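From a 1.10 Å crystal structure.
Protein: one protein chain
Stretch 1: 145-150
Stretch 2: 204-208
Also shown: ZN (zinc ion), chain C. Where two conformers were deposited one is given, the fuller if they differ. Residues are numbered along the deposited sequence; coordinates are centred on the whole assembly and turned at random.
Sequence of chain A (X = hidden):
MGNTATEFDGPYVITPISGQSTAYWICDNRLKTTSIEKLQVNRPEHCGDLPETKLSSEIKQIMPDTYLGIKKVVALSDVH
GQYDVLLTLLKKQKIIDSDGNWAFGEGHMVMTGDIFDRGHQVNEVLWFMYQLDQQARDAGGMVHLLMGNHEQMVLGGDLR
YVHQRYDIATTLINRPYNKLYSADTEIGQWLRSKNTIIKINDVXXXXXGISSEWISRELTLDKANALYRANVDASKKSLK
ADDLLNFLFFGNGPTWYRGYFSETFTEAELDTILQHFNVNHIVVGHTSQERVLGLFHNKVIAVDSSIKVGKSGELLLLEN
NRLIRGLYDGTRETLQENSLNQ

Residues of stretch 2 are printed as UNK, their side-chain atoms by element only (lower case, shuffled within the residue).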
ATOM      1  N   LEU A 145      -2.124  -5.285   0.003  1.00  7.57           N
ATOM      2  CA  LEU A 145      -1.256  -4.118   0.020  1.00  7.94           C
ATOM      3  C   LEU A 145      -0.515  -4.114  -1.305  1.00  7.34           C
ATOM      4  O   LEU A 145       0.267  -5.038  -1.562  1.00  8.22           O
ATOM      5  CB  LEU A 145      -0.241  -4.190   1.135  1.00  8.72           C
ATOM      6  CG  LEU A 145       0.795  -3.058   1.151  1.00  9.06           C
ATOM      7  CD1 LEU A 145       0.143  -1.674   1.171  1.00 11.02           C
ATOM      8  CD2 LEU A 145       1.727  -3.240   2.315  1.00 11.29           C
ATOM      9  N   LEU A 146      -0.783  -3.133  -2.157  1.00  7.71           N
ATOM     10  CA  LEU A 146      -0.114  -3.043  -3.429  1.00  7.74           C
ATOM     11  C   LEU A 146       1.101  -2.142  -3.304  1.00  7.65           C
ATOM     12  O   LEU A 146       1.137  -1.168  -2.525  1.00  8.66           O
ATOM     13  CB  LEU A 146      -0.993  -2.503  -4.559  1.00  8.89           C
ATOM     14  CG  LEU A 146      -2.339  -3.191  -4.694  1.00  8.71           C
ATOM     15  CD1 LEU A 146      -3.091  -2.614  -5.890  1.00  9.76           C
ATOM     16  CD2 LEU A 146      -2.189  -4.706  -4.822  1.00 10.45           C
ATOM     17  N   MET A 147       2.124  -2.436  -4.098  1.00  7.90           N
ATOM     18  CA  MET A 147       3.303  -1.568  -4.192  1.00  7.25           C
ATOM     19  C   MET A 147       3.029  -0.301  -4.968  1.00  7.53           C
ATOM     20  O   MET A 147       2.523  -0.332  -6.086  1.00  9.15           O
ATOM     21  CB  MET A 147       4.427  -2.282  -4.915  0.57  7.52           C
ATOM     22  CG  MET A 147       4.952  -3.532  -4.246  0.57  7.06           C
ATOM     23  SD  MET A 147       6.037  -3.176  -2.815  0.57  8.64           S
ATOM     24  CE  MET A 147       7.554  -2.806  -3.613  0.57 10.78           C
ATOM     25  N   GLY A 148       3.341   0.835  -4.355  1.00  7.92           N
ATOM     26  CA  GLY A 148       3.311   2.105  -5.039  1.00  8.03           C
ATOM     27  C   GLY A 148       4.643   2.568  -5.459  1.00  7.46           C
ATOM     28  O   GLY A 148       5.686   1.894  -5.253  1.00  8.35           O
ATOM     29  N   ASN A 149       4.725   3.769  -6.062  1.00  8.29           N
ATOM     30  CA  ASN A 149       6.027   4.252  -6.473  1.00  8.18           C
ATOM     31  C   ASN A 149       6.947   4.510  -5.279  1.00  7.95           C
ATOM     32  O   ASN A 149       8.159   4.271  -5.447  1.00  9.28           O
ATOM     33  CB  ASN A 149       5.944   5.494  -7.398  1.00  9.06           C
ATOM     34  CG  ASN A 149       5.338   6.701  -6.779  1.00  8.75           C
ATOM     35  OD1 ASN A 149       4.271   6.631  -6.174  1.00  9.43           O
ATOM     36  ND2 ASN A 149       5.915   7.876  -6.961  1.00 10.70           N
ATOM     37  N   HIS A 150       6.405   4.932  -4.146  1.00  8.31           N
ATOM     38  CA  HIS A 150       7.330   5.144  -3.013  1.00  7.98           C
ATOM     39  C   HIS A 150       7.825   3.860  -2.397  1.00  7.91           C
ATOM     40  O   HIS A 150       8.972   3.829  -1.911  1.00  8.63           O
ATOM     41  CB  HIS A 150       6.701   6.063  -1.986  1.00  8.32           C
ATOM     42  CG  HIS A 150       6.672   7.487  -2.509  1.00  9.39           C
ATOM     43  ND1 HIS A 150       7.610   8.417  -2.128  1.00  9.36           N
ATOM     44  CD2 HIS A 150       5.843   8.055  -3.402  1.00  9.27           C
ATOM     45  CE1 HIS A 150       7.335   9.515  -2.775  1.00 11.03           C
ATOM     46  NE2 HIS A 150       6.277   9.376  -3.555  1.00 10.62           N
ATOM     47  N   UNK A 204     -10.257  -3.081 -11.623  1.00  9.74           N
ATOM     48  CA  UNK A 204      -8.777  -3.156 -11.645  1.00  9.71           C
ATOM     49  C   UNK A 204      -8.213  -2.127 -10.679  1.00  9.98           C
ATOM     50  O   UNK A 204      -8.702  -0.997 -10.660  1.00 11.67           O
ATOM     51  c   UNK A 204      -6.846  -4.949 -13.479  1.00 13.66           C
ATOM     52  c   UNK A 204      -8.267  -2.907 -13.054  1.00 10.95           C
ATOM     53  c   UNK A 204      -6.856  -3.437 -13.407  1.00 10.93           C
ATOM     54  c   UNK A 204      -6.424  -2.848 -14.745  1.00 13.89           C
ATOM     55  N   UNK A 205      -7.178  -2.498  -9.935  1.00  8.85           N
ATOM     56  CA  UNK A 205      -6.586  -1.658  -8.881  1.00  8.52           C
ATOM     57  C   UNK A 205      -5.077  -1.594  -9.117  1.00  8.86           C
ATOM     58  O   UNK A 205      -4.402  -2.611  -9.241  1.00  8.82           O
ATOM     59  c   UNK A 205     -10.288  -3.700  -7.113  1.00  9.32           C
ATOM     60  c   UNK A 205      -8.217  -2.443  -7.086  1.00  8.89           C
ATOM     61  o   UNK A 205     -12.196  -2.867  -5.893  1.00 11.59           O
ATOM     62  c   UNK A 205      -6.798  -2.283  -7.522  1.00  9.07           C
ATOM     63  c   UNK A 205     -10.889  -2.779  -6.283  1.00 10.06           C
ATOM     64  c   UNK A 205      -8.814  -1.513  -6.244  1.00 10.50           C
ATOM     65  c   UNK A 205     -10.132  -1.670  -5.870  1.00 10.11           C
ATOM     66  c   UNK A 205      -8.972  -3.526  -7.501  1.00  9.44           C
ATOM     67  N   UNK A 206      -4.519  -0.382  -9.060  1.00  8.65           N
ATOM     68  CA  UNK A 206      -3.084  -0.173  -9.043  1.00  8.79           C
ATOM     69  C   UNK A 206      -2.821   1.265  -8.588  1.00  8.80           C
ATOM     70  O   UNK A 206      -3.704   2.089  -8.467  1.00  9.41           O
ATOM     71  s   UNK A 206      -4.273   0.913 -12.087  0.65  9.10           S
ATOM     72  c   UNK A 206      -4.853  -0.755 -12.452  0.65  8.54           C
ATOM     73  c   UNK A 206      -2.483  -0.481 -10.405  0.65  9.27           C
ATOM     74  c   UNK A 206      -2.598   0.518 -11.542  0.65  9.80           C
ATOM     75  N   UNK A 207      -1.529   1.539  -8.355  1.00  8.53           N
ATOM     76  CA  UNK A 207      -1.209   2.822  -7.751  1.00  8.15           C
ATOM     77  C   UNK A 207      -1.427   4.017  -8.673  1.00  9.28           C
ATOM     78  O   UNK A 207      -2.088   4.988  -8.271  1.00 10.52           O
ATOM     79  c   UNK A 207       0.624   4.024  -6.555  1.00  7.92           C
ATOM     80  n   UNK A 207       1.428   5.981  -5.853  1.00  8.27           N
ATOM     81  c   UNK A 207       0.501   5.532  -4.981  1.00  8.68           C
ATOM     82  n   UNK A 207       0.029   4.373  -5.359  1.00  8.26           N
ATOM     83  c   UNK A 207       1.487   5.009  -6.848  1.00  8.23           C
ATOM     84  c   UNK A 207       0.239   2.764  -7.261  1.00  8.17           C
ATOM     85  N   UNK A 208      -0.867   3.989  -9.867  1.00  9.64           N
ATOM     86  CA  UNK A 208      -0.867   5.120 -10.789  1.00  9.76           C
ATOM     87  C   UNK A 208      -1.936   5.035 -11.843  1.00 10.83           C
ATOM     88  O   UNK A 208      -2.859   5.860 -11.932  1.00 11.36           O
TER
HETATM   89 ZN    ZN C 402       2.522   7.659  -5.786  1.00  9.44          ZN
HETATM   90  O   HOH W   1       0.320  -0.367  -7.695  1.00 12.78           O
HETATM   91  O   HOH W   2       2.129   9.369  -4.908  1.00 11.73           O

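Position 204 carries four side-chain atoms, all carbon. Two of them bond to the same atom, the second carbon out from the backbone, so the chain forks there. None comes within contact range of stretch 1. Four carbons with the fork at the second define a leucine, and Leu-204, with phi/psi of -104/139, lies in a strand that begins earlier in the chain.

Position 205 has eight side-chain atoms: one carbon leading to a ring of six carbons, with a single oxygen attached to the ring carbon farthest from the backbone. The CA-to-CB bond points toward stretch 1, but the end of the side chain leads away, so the contact is made near the backbone. The CD1 atom of Leu-146 lies 3.6 Å from the O atom of residue 205 and 4.1 Å from its CB. A six-carbon ring bearing one oxygen identifies Tyr-205. Its chi1 of -62° (m) sends the aromatic ring off from the contact, leaving CB as the apolar partner of Leu-146.

Position 206 shows an unbranched chain of two carbons, a sulfur and a terminal carbon. CA-to-CB points sideways and the end of the chain leads away; CB of residue 206 stays 5.0 Å from CD1 of Leu-146. What touches is the backbone, with CA of residue 206 lying 4.0 Å from CD1 of Leu-146. A sulfur set between carbons in an unbranched chain makes this Met-206, with chi1 at 78° (p).

Position 207 has one carbon leading to a five-membered ring of three carbons and two nitrogens. CA-to-CB points toward stretch 1. One ring nitrogen sits 2.0 Å from zinc, and the same nitrogen is 2.9 Å from OD1 of Asn-149. This ring composition is that of an imidazole, so the residue is His-207, and the nitrogen at the metal is NE2. CA of Gly-148 lies 3.9 Å from the ring centroid and 23° off the ring normal, a CH-pi contact over one face. An ideal CB on Gly-148 would be a tight 3.1 Å from ND1 of His-207, so the bare glycine suits this close packing.

Position 208 has no side-chain atoms, which makes it Gly-208. It makes no contact with stretch 1.

The contact works through metal coordination, packing and a water bridge. Zinc binds OD1 of Asn-149 at 2.1 Å and NE2 of His-207 at 2.0 Å, along with water 2 and two atoms from elsewhere in the structure. The short distance between OD1 and NE2 therefore reflects shared coordination and is not a hydrogen bond; no direct hydrogen bond joins the stretches. Instead, water 1 donates to O of Met-147 at 2.7 Å and accepts from N of His-207 at 2.7 Å, linking the two backbones. Leu-146 packs beside Tyr-205 and Met-206, while His-207, which gives up 73 Å² of the 216 Å² buried in total, combines zinc binding with packing against Gly-148.

Stretch 2, residues 204-208: LYMHG
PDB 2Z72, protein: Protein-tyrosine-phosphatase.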